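Local coordinates for odorant binding protein 4 (Chrysopa pallens, PDB 6JPM) that probably binds small odorant molecules as a secreted, mostly helical carrier of the PBP/GOBP family, at residues Met43-Asn48 against Asp96-Ala101; Lys16-Lys21 against Asn48-Thr53; Lys84-Cys89 against Tyr102-Cys107. All coordinates share one frame; numbering follows the deposited sequence.

Contact 1 of 3, residues Met43-Asn48 against Asp96-Ala101; sequences MMCYMN and DKCEPA
Cys45 and Cys98 are covalently joined, their SG atoms 2.2 Å apart with a C-S-S-C torsion of 99°, not far from the right angle a disulfide prefers. Both SG atoms are placed the same way, beside the backbone nitrogen, in contrast to the other two bridges of the protein, where the partners differ. The bond ties helix 41-53 to the turn that leads into helix 99-111, and by position in the sequence it pairs the second and fifth of the six cysteines typical of insect odorant-binding proteins.

Apolar contacts flank it. Met44 CB packs against Cys98 CB at 4.0 Å, and further out the thioether of Met44 runs alongside Glu99, both chains pointing the same way, with CE 3.9 Å from Glu99 CG. One helical turn on, Asn48 closes against Ala101, whose methyl CB comes within 3.4 Å of Asn48 CA. That small side chain lets the backbones approach closely here.

No direct hydrogen bond spans the contact; one water joins the polar atoms. The water donates to Asn48 OD1 (2.8 Å) and to Lys97 O, and accepts from Ala101 N. The carboxylate of Glu99 works within its own segment: OE1 takes the amide of Asp96 N at 2.8 Å in a nearly straight bond, met from above the carboxylate plane. This supplements the Glu99 N to Asp96 O bond of the type II' turn that runs from Asp96 to Glu99.

The chemistry thus implies a junction fixed covalently at one point, flanked by apolar atoms, and completed by a water that satisfies an amide near the start of helix 99-111 while holding the Asn48 carboxamide oxygen.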
loop_
_atom_site.group_PDB
_atom_site.type_symbol
_atom_site.label_atom_id
_atom_site.label_comp_id
_atom_site.label_asym_id
_atom_site.label_seq_id
_atom_site.Cartn_x
_atom_site.Cartn_y
_atom_site.Cartn_z
ATOM N N MET A 43 -4.966 11.712 2.471
ATOM C CA MET A 43 -5.068 10.334 1.973
ATOM C C MET A 43 -3.744 9.962 1.296
ATOM O O MET A 43 -3.288 8.912 1.536
ATOM C CB MET A 43 -6.203 10.239 0.963
ATOM C CG MET A 43 -6.487 8.867 0.465
ATOM S SD MET A 43 -7.113 7.797 1.700
ATOM C CE MET A 43 -5.716 6.739 1.983
ATOM N N MET A 44 -3.196 10.870 0.498
ATOM C CA MET A 44 -1.918 10.667 -0.231
ATOM C C MET A 44 -0.771 10.450 0.759
ATOM O O MET A 44 -0.080 9.503 0.624
ATOM C CB MET A 44 -1.600 11.813 -1.193
ATOM C CG MET A 44 -2.461 11.799 -2.416
ATOM S SD MET A 44 -2.069 12.849 -3.787
ATOM C CE MET A 44 -1.424 14.301 -2.993
ATOM N N CYS A 45 -0.681 11.294 1.761
ATOM C CA CYS A 45 0.394 11.192 2.759
ATOM C C CYS A 45 0.219 9.949 3.622
ATOM O O CYS A 45 1.182 9.403 3.965
ATOM C CB CYS A 45 0.649 12.519 3.456
ATOM S SG CYS A 45 1.305 13.717 2.274
ATOM N N TYR A 46 -1.015 9.523 3.859
ATOM C CA TYR A 46 -1.262 8.270 4.606
ATOM C C TYR A 46 -0.676 7.099 3.815
ATOM O O TYR A 46 -0.024 6.337 4.385
ATOM C CB TYR A 46 -2.738 8.051 4.933
ATOM C CG TYR A 46 -3.049 6.698 5.501
ATOM C CD1 TYR A 46 -2.852 6.431 6.834
ATOM C CD2 TYR A 46 -3.525 5.679 4.705
ATOM C CE1 TYR A 46 -3.154 5.200 7.361
ATOM C CE2 TYR A 46 -3.846 4.445 5.218
ATOM C CZ TYR A 46 -3.637 4.199 6.555
ATOM O OH TYR A 46 -3.900 3.006 7.094
ATOM N N MET A 47 -0.991 7.003 2.530
ATOM C CA MET A 47 -0.452 5.926 1.666
ATOM C C MET A 47 1.089 5.987 1.635
ATOM O O MET A 47 1.711 4.964 1.681
ATOM C CB MET A 47 -1.064 5.938 0.263
ATOM C CG MET A 47 -2.514 5.451 0.184
ATOM S SD MET A 47 -3.065 4.260 1.403
ATOM C CE MET A 47 -2.203 2.811 0.851
ATOM N N ASN A 48 1.662 7.176 1.571
ATOM C CA ASN A 48 3.129 7.341 1.607
ATOM C C ASN A 48 3.683 6.792 2.930
ATOM O O ASN A 48 4.613 6.080 2.909
ATOM C CB ASN A 48 3.557 8.777 1.384
ATOM C CG ASN A 48 5.057 8.868 1.274
ATOM O OD1 ASN A 48 5.653 8.293 0.406
ATOM N ND2 ASN A 48 5.668 9.525 2.211
ATOM N N ASP A 96 5.063 13.911 -7.326
ATOM C CA ASP A 96 5.888 14.594 -6.312
ATOM C C ASP A 96 5.446 14.257 -4.892
ATOM O O ASP A 96 4.290 14.074 -4.662
ATOM C CB ASP A 96 5.797 16.096 -6.570
ATOM C CG ASP A 96 6.563 17.005 -5.625
ATOM O OD1 ASP A 96 7.693 16.682 -5.253
ATOM O OD2 ASP A 96 6.019 18.044 -5.309
ATOM N N LYS A 97 6.404 14.196 -3.994
ATOM C CA LYS A 97 6.169 13.998 -2.545
ATOM C C LYS A 97 5.325 12.760 -2.220
ATOM O O LYS A 97 5.818 11.739 -2.369
ATOM C CB LYS A 97 5.658 15.298 -1.928
ATOM C CG LYS A 97 6.744 16.268 -1.508
ATOM C CD LYS A 97 6.572 17.641 -2.017
ATOM C CE LYS A 97 5.618 18.479 -1.205
ATOM N NZ LYS A 97 5.593 19.900 -1.626
ATOM N N CYS A 98 4.083 12.910 -1.782
ATOM C CA CYS A 98 3.271 11.732 -1.382
ATOM C C CYS A 98 2.578 11.108 -2.599
ATOM O O CYS A 98 2.090 10.022 -2.479
ATOM C CB CYS A 98 2.244 12.072 -0.302
ATOM S SG CYS A 98 2.929 12.664 1.260
ATOM N N GLU A 99 2.563 11.809 -3.724
ATOM C CA GLU A 99 1.868 11.329 -4.942
ATOM C C GLU A 99 2.339 9.949 -5.420
ATOM O O GLU A 99 1.522 9.191 -5.742
ATOM C CB GLU A 99 1.892 12.346 -6.073
ATOM C CG GLU A 99 1.159 13.621 -5.780
ATOM C CD GLU A 99 1.472 14.762 -6.729
ATOM O OE1 GLU A 99 2.321 14.640 -7.533
ATOM O OE2 GLU A 99 0.861 15.766 -6.611
ATOM N N PRO A 100 3.638 9.638 -5.510
ATOM C CA PRO A 100 4.059 8.346 -5.992
ATOM C C PRO A 100 3.471 7.170 -5.198
ATOM O O PRO A 100 3.029 6.302 -5.789
ATOM C CB PRO A 100 5.579 8.410 -5.935
ATOM C CG PRO A 100 5.880 9.860 -5.958
ATOM C CD PRO A 100 4.735 10.516 -5.233
ATOM N N ALA A 101 3.519 7.218 -3.876
ATOM C CA ALA A 101 2.963 6.094 -3.121
ATOM C C ALA A 101 1.451 5.991 -3.300
ATOM O O ALA A 101 0.905 4.887 -3.421
ATOM C CB ALA A 101 3.314 6.211 -1.645
HETATM O O HOH W 1 5.370 8.948 -2.337
#

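Contact 2 of 3, residues Lys16-Lys21 against Asn48-Thr53; sequences KMCQPK and NCILET
Cys18 and Cys49 meet through different first torsions: SG of Cys18 stands beside its backbone nitrogen, whereas SG of Cys49 is anti to its own (chi1 -179°). The two sulfurs bond at 2.0 Å, and the C-S-S-C torsion of -75° marks a bridge twisted in the sense opposite to that of Cys45-Cys98. It is the first-to-third cysteine link of the insect odorant-binding protein fold, joining the C-terminal part of helix 4-22 to helix 41-53. The short helical segments run roughly antiparallel, at 146°, and their axes come no nearer than 9.3 Å, a gap that the bridge spans.

Apolar atoms flank the sulfurs. Ile50 brings the end of its chain in, CD1 lying 3.8 Å from Cys18 CB, while its neighbours Met14 and Pro119 tie this spot to helix 4-22 and to the chain terminus. Met17 and Thr53 meet tip to tip beside the bridge. Met17 CG is anti to its backbone nitrogen, and the chain bends at its last torsion; the methyl CE then sits 3.1 Å from Thr53 OG1, a tight approach, with Thr53 CG2 also close to it. The ammonium of Lys21 is a more distant neighbour, with NZ 4.3 Å from Cys49 SG at the exposed margin.

No hydrogen bond crosses between the segments, and the join rests on the disulfide and van der Waals contacts. The Thr53 hydroxyl is used within its own helix, turned back one turn to the carbonyl of Cys49. There Cys49 O accepts both Thr53 OG1, at 2.9 Å, and Thr53 N, at 3.0 Å, the two donors arriving from opposite faces of the carbonyl plane.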
loop_
_atom_site.group_PDB
_atom_site.type_symbol
_atom_site.label_atom_id
_atom_site.label_comp_id
_atom_site.label_asym_id
_atom_site.label_seq_id
_atom_site.Cartn_x
_atom_site.Cartn_y
_atom_site.Cartn_z
ATOM N N LYS A 16 -2.590 2.486 12.899
ATOM C CA LYS A 16 -2.594 3.210 14.169
ATOM C C LYS A 16 -1.460 4.218 14.243
ATOM O O LYS A 16 -1.607 5.275 14.855
ATOM C CB LYS A 16 -2.469 2.228 15.338
ATOM C CG LYS A 16 -3.711 1.443 15.663
ATOM C CD LYS A 16 -3.414 0.531 16.848
ATOM C CE LYS A 16 -4.622 -0.257 17.302
ATOM N NZ LYS A 16 -4.196 -1.325 18.259
ATOM N N MET A 17 -0.326 3.921 13.617
ATOM C CA MET A 17 0.747 4.906 13.600
ATOM C C MET A 17 0.530 5.967 12.522
ATOM O O MET A 17 0.704 7.164 12.783
ATOM C CB MET A 17 2.079 4.201 13.394
ATOM C CG MET A 17 3.178 5.173 13.036
ATOM S SD MET A 17 4.566 4.315 12.312
ATOM C CE MET A 17 3.789 3.589 10.883
ATOM N N CYS A 18 0.132 5.561 11.313
ATOM C CA CYS A 18 0.121 6.492 10.184
ATOM C C CYS A 18 -1.108 7.384 10.134
ATOM O O CYS A 18 -1.038 8.483 9.573
ATOM C CB CYS A 18 0.223 5.726 8.870
ATOM S SG CYS A 18 1.913 5.152 8.579
ATOM N N GLN A 19 -2.252 6.933 10.656
ATOM C CA GLN A 19 -3.435 7.784 10.565
ATOM C C GLN A 19 -3.285 9.047 11.408
ATOM O O GLN A 19 -3.506 10.145 10.862
ATOM C CB GLN A 19 -4.701 6.989 10.921
ATOM C CG GLN A 19 -5.962 7.865 11.023
ATOM C CD GLN A 19 -7.259 7.061 11.123
ATOM O OE1 GLN A 19 -7.264 5.937 11.621
ATOM N NE2 GLN A 19 -8.353 7.634 10.649
ATOM N N PRO A 20 -2.907 8.997 12.690
ATOM C CA PRO A 20 -2.718 10.244 13.447
ATOM C C PRO A 20 -1.623 11.133 12.888
ATOM O O PRO A 20 -1.669 12.348 13.088
ATOM C CB PRO A 20 -2.341 9.767 14.861
ATOM C CG PRO A 20 -2.604 8.336 14.908
ATOM C CD PRO A 20 -2.634 7.806 13.518
ATOM N N LYS A 21 -0.622 10.568 12.222
ATOM C CA LYS A 21 0.459 11.376 11.682
ATOM C C LYS A 21 0.020 12.196 10.487
ATOM O O LYS A 21 0.573 13.269 10.246
ATOM C CB LYS A 21 1.627 10.464 11.312
ATOM C CG LYS A 21 2.898 11.180 10.926
ATOM C CD LYS A 21 4.006 10.177 10.584
ATOM C CE LYS A 21 4.217 9.151 11.696
ATOM N NZ LYS A 21 5.331 8.203 11.393
ATOM N N ASN A 48 1.662 7.176 1.571
ATOM C CA ASN A 48 3.129 7.341 1.607
ATOM C C ASN A 48 3.683 6.792 2.930
ATOM O O ASN A 48 4.613 6.080 2.909
ATOM C CB ASN A 48 3.557 8.777 1.384
ATOM C CG ASN A 48 5.057 8.868 1.274
ATOM O OD1 ASN A 48 5.653 8.293 0.406
ATOM N ND2 ASN A 48 5.668 9.525 2.211
ATOM N N CYS A 49 3.055 7.167 4.026
ATOM C CA CYS A 49 3.430 6.718 5.376
ATOM C C CYS A 49 3.341 5.194 5.432
ATOM O O CYS A 49 4.229 4.637 5.878
ATOM C CB CYS A 49 2.539 7.330 6.438
ATOM S SG CYS A 49 2.956 6.836 8.123
ATOM N N ILE A 50 2.261 4.602 4.959
ATOM C CA ILE A 50 2.090 3.152 5.028
ATOM C C ILE A 50 3.187 2.454 4.229
ATOM O O ILE A 50 3.862 1.547 4.728
ATOM C CB ILE A 50 0.692 2.750 4.523
ATOM C CG1 ILE A 50 -0.410 3.116 5.546
ATOM C CG2 ILE A 50 0.667 1.269 4.155
ATOM C CD1 ILE A 50 -0.271 2.451 6.927
ATOM N N LEU A 51 3.378 2.867 2.976
ATOM C CA LEU A 51 4.333 2.186 2.108
ATOM C C LEU A 51 5.776 2.493 2.493
ATOM O O LEU A 51 6.653 1.656 2.283
ATOM C CB LEU A 51 4.062 2.542 0.647
ATOM C CG LEU A 51 2.782 1.912 0.097
ATOM C CD1 LEU A 51 2.283 2.692 -1.108
ATOM C CD2 LEU A 51 3.038 0.422 -0.267
ATOM N N GLU A 52 6.050 3.665 3.068
ATOM C CA GLU A 52 7.373 3.871 3.661
ATOM C C GLU A 52 7.587 2.934 4.847
ATOM O O GLU A 52 8.648 2.322 4.982
ATOM C CB GLU A 52 7.552 5.323 4.105
ATOM C CG GLU A 52 7.974 6.282 2.991
ATOM C CD GLU A 52 8.265 7.680 3.526
ATOM O OE1 GLU A 52 8.063 7.895 4.742
ATOM O OE2 GLU A 52 8.684 8.561 2.743
ATOM N N THR A 53 6.573 2.793 5.698
ATOM C CA THR A 53 6.685 1.903 6.852
ATOM C C THR A 53 6.874 0.455 6.427
ATOM O O THR A 53 7.608 -0.287 7.084
ATOM C CB THR A 53 5.454 2.057 7.735
ATOM O OG1 THR A 53 5.385 3.410 8.179
ATOM C CG2 THR A 53 5.512 1.127 8.947
#

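Contact 3 of 3, residues Lys84-Cys89 against Tyr102-Cys107; sequences KSIEEC and YNFAKC
The Phe104 ring meets the Cys89 backbone at its edge: Cys89 O lies in the ring plane, 3.4 Å from CD1, where the slightly positive rim of the ring probably suits the carbonyl oxygen. Ile86 also comes to the edge, CG1 standing 4.4 Å from Phe104 CZ, and Cys89 CB approaches CE1 at 4.0 Å. Elsewhere on this ring Leu51 of helix 41-53 makes contact. The other flat group, the Tyr102 ring, has CG of Lys106 above one face, offset toward the rim, and Tyr102 also touches Met43 and Met44 of helix 41-53. Replacing Phe104 by an alanine would probably open a gap between Ile86, Cys89 and Leu51 and leave the Cys89 carbonyl without its aromatic neighbour.

Cys89, whose CB and O meet the ring, is also bonded to Cys107, SG to SG at 2.0 Å. Cys107 SG is anti to its backbone nitrogen (chi1 -178°), while Cys89 SG lies beside its own, and the C-S-S-C torsion is -84°. This is the fourth-to-sixth cysteine bond of the six-cysteine insect odorant-binding protein fold. It ties helix 76-89, at Cys89, to helix 99-111, whose short segments run at 129° to each other with axes 10.0 Å apart at closest approach.

No direct hydrogen bond joins the segments; at the exposed side a water bridges them. It donates to Glu88 OE1 at 2.9 Å and to Cys107 O at 3.1 Å. The extended Glu88 chain brings its carboxylate toward helix 99-111 and also touches Ser111, while Ser85 OG is hydrogen-bonded to Ser111 OG and Leu108 packs on both Cys89 and Ser85.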
loop_
_atom_site.group_PDB
_atom_site.type_symbol
_atom_site.label_atom_id
_atom_site.label_comp_id
_atom_site.label_asym_id
_atom_site.label_seq_id
_atom_site.Cartn_x
_atom_site.Cartn_y
_atom_site.Cartn_z
ATOM N N LYS A 84 1.789 -10.300 -9.913
ATOM C CA LYS A 84 1.117 -9.736 -11.095
ATOM C C LYS A 84 0.853 -8.244 -10.899
ATOM O O LYS A 84 0.998 -7.505 -11.837
ATOM C CB LYS A 84 -0.223 -10.424 -11.325
ATOM C CG LYS A 84 -0.170 -11.812 -11.939
ATOM C CD LYS A 84 -1.155 -12.003 -13.045
ATOM C CE LYS A 84 -0.986 -13.318 -13.764
ATOM N NZ LYS A 84 -2.234 -14.107 -13.762
ATOM N N SER A 85 0.421 -7.849 -9.706
ATOM C CA SER A 85 0.116 -6.441 -9.481
ATOM C C SER A 85 1.377 -5.578 -9.503
ATOM O O SER A 85 1.366 -4.478 -10.071
ATOM C CB SER A 85 -0.644 -6.287 -8.164
ATOM O OG SER A 85 -1.937 -6.856 -8.290
ATOM N N ILE A 86 2.469 -6.048 -8.884
ATOM C CA ILE A 86 3.711 -5.273 -8.904
ATOM C C ILE A 86 4.246 -5.153 -10.326
ATOM O O ILE A 86 4.667 -4.069 -10.750
ATOM C CB ILE A 86 4.764 -5.883 -7.961
ATOM C CG1 ILE A 86 4.718 -5.217 -6.588
ATOM C CG2 ILE A 86 6.162 -5.721 -8.535
ATOM C CD1 ILE A 86 3.785 -5.873 -5.643
ATOM N N GLU A 87 4.228 -6.250 -11.088
ATOM C CA GLU A 87 4.645 -6.188 -12.486
ATOM C C GLU A 87 3.831 -5.151 -13.245
ATOM O O GLU A 87 4.379 -4.360 -14.016
ATOM C CB GLU A 87 4.503 -7.561 -13.150
ATOM C CG GLU A 87 5.539 -8.594 -12.718
ATOM C CD GLU A 87 5.315 -9.965 -13.355
ATOM O OE1 GLU A 87 4.282 -10.159 -14.034
ATOM O OE2 GLU A 87 6.178 -10.852 -13.172
ATOM N N GLU A 88 2.523 -5.123 -13.020
ATOM C CA GLU A 88 1.680 -4.180 -13.739
ATOM C C GLU A 88 1.882 -2.755 -13.244
ATOM O O GLU A 88 1.743 -1.806 -14.024
ATOM C CB GLU A 88 0.219 -4.597 -13.601
ATOM C CG GLU A 88 -0.778 -3.523 -13.986
ATOM C CD GLU A 88 -2.199 -4.028 -13.975
ATOM O OE1 GLU A 88 -3.119 -3.210 -14.142
ATOM O OE2 GLU A 88 -2.389 -5.248 -13.797
ATOM N N CYS A 89 2.241 -2.578 -11.970
ATOM C CA CYS A 89 2.241 -1.261 -11.344
ATOM C C CYS A 89 3.633 -0.712 -11.047
ATOM O O CYS A 89 3.744 0.310 -10.366
ATOM C CB CYS A 89 1.406 -1.304 -10.059
ATOM S SG CYS A 89 -0.352 -1.644 -10.376
ATOM N N TYR A 102 0.765 7.131 -3.311
ATOM C CA TYR A 102 -0.675 7.138 -3.545
ATOM C C TYR A 102 -1.006 6.581 -4.926
ATOM O O TYR A 102 -1.878 5.720 -5.069
ATOM C CB TYR A 102 -1.194 8.565 -3.415
ATOM C CG TYR A 102 -2.619 8.775 -3.833
ATOM C CD1 TYR A 102 -3.675 8.506 -2.951
ATOM C CD2 TYR A 102 -2.922 9.305 -5.079
ATOM C CE1 TYR A 102 -4.999 8.741 -3.325
ATOM C CE2 TYR A 102 -4.236 9.533 -5.463
ATOM C CZ TYR A 102 -5.269 9.244 -4.583
ATOM O OH TYR A 102 -6.571 9.479 -4.971
ATOM N N ASN A 103 -0.304 7.061 -5.962
ATOM C CA ASN A 103 -0.574 6.576 -7.315
ATOM C C ASN A 103 -0.246 5.097 -7.450
ATOM O O ASN A 103 -0.985 4.351 -8.098
ATOM C CB ASN A 103 0.223 7.392 -8.339
ATOM C CG ASN A 103 -0.361 8.770 -8.551
ATOM O OD1 ASN A 103 -1.579 8.953 -8.459
ATOM N ND2 ASN A 103 0.507 9.756 -8.812
ATOM N N PHE A 104 0.879 4.667 -6.879
ATOM C CA PHE A 104 1.210 3.246 -6.826
ATOM C C PHE A 104 0.096 2.447 -6.149
ATOM O O PHE A 104 -0.309 1.395 -6.649
ATOM C CB PHE A 104 2.540 3.063 -6.082
ATOM C CG PHE A 104 2.983 1.622 -5.938
ATOM C CD1 PHE A 104 3.296 0.851 -7.060
ATOM C CD2 PHE A 104 3.117 1.048 -4.680
ATOM C CE1 PHE A 104 3.725 -0.480 -6.931
ATOM C CE2 PHE A 104 3.531 -0.272 -4.538
ATOM C CZ PHE A 104 3.833 -1.039 -5.672
ATOM N N ALA A 105 -0.421 2.943 -5.014
ATOM C CA ALA A 105 -1.467 2.225 -4.287
ATOM C C ALA A 105 -2.744 2.106 -5.111
ATOM O O ALA A 105 -3.382 1.046 -5.133
ATOM C CB ALA A 105 -1.763 2.927 -2.961
ATOM N N LYS A 106 -3.167 3.198 -5.751
ATOM C CA LYS A 106 -4.364 3.135 -6.591
ATOM C C LYS A 106 -4.195 2.081 -7.670
ATOM O O LYS A 106 -5.134 1.347 -7.984
ATOM C CB LYS A 106 -4.650 4.484 -7.268
ATOM C CG LYS A 106 -4.949 5.634 -6.347
ATOM C CD LYS A 106 -5.602 6.764 -7.129
ATOM C CE LYS A 106 -4.749 7.194 -8.304
ATOM N NZ LYS A 106 -5.311 8.378 -9.003
ATOM N N CYS A 107 -2.998 2.015 -8.267
ATOM C CA CYS A 107 -2.745 1.023 -9.306
ATOM C C CYS A 107 -2.871 -0.384 -8.741
ATOM O O CYS A 107 -3.497 -1.261 -9.353
ATOM C CB CYS A 107 -1.356 1.242 -9.914
ATOM S SG CYS A 107 -0.965 0.088 -11.276
HETATM O O HOH W 2 -3.961 -1.037 -12.422
#

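The three contacts hold the three disulfides, which pair the six cysteines in the first-third, second-fifth and fourth-sixth order of the classical insect odorant-binding protein fold. Contacts 1 and 2 share helix 41-53 and Asn48, their centres about 10 Å apart; contacts 1 and 3 share helix 99-111, at about 13 Å between centres. Contacts 2 and 3, about 18 Å apart by centres, lie on opposite sides of the chain's centre and follow one another in sequence, whereas contact 1 alternates with both. Helices 4-22, 41-53, 99-111 and 76-89 are thereby linked in turn by covalent bonds, giving a small helical fold cross-braced by disulfides, consistent with a secreted protein.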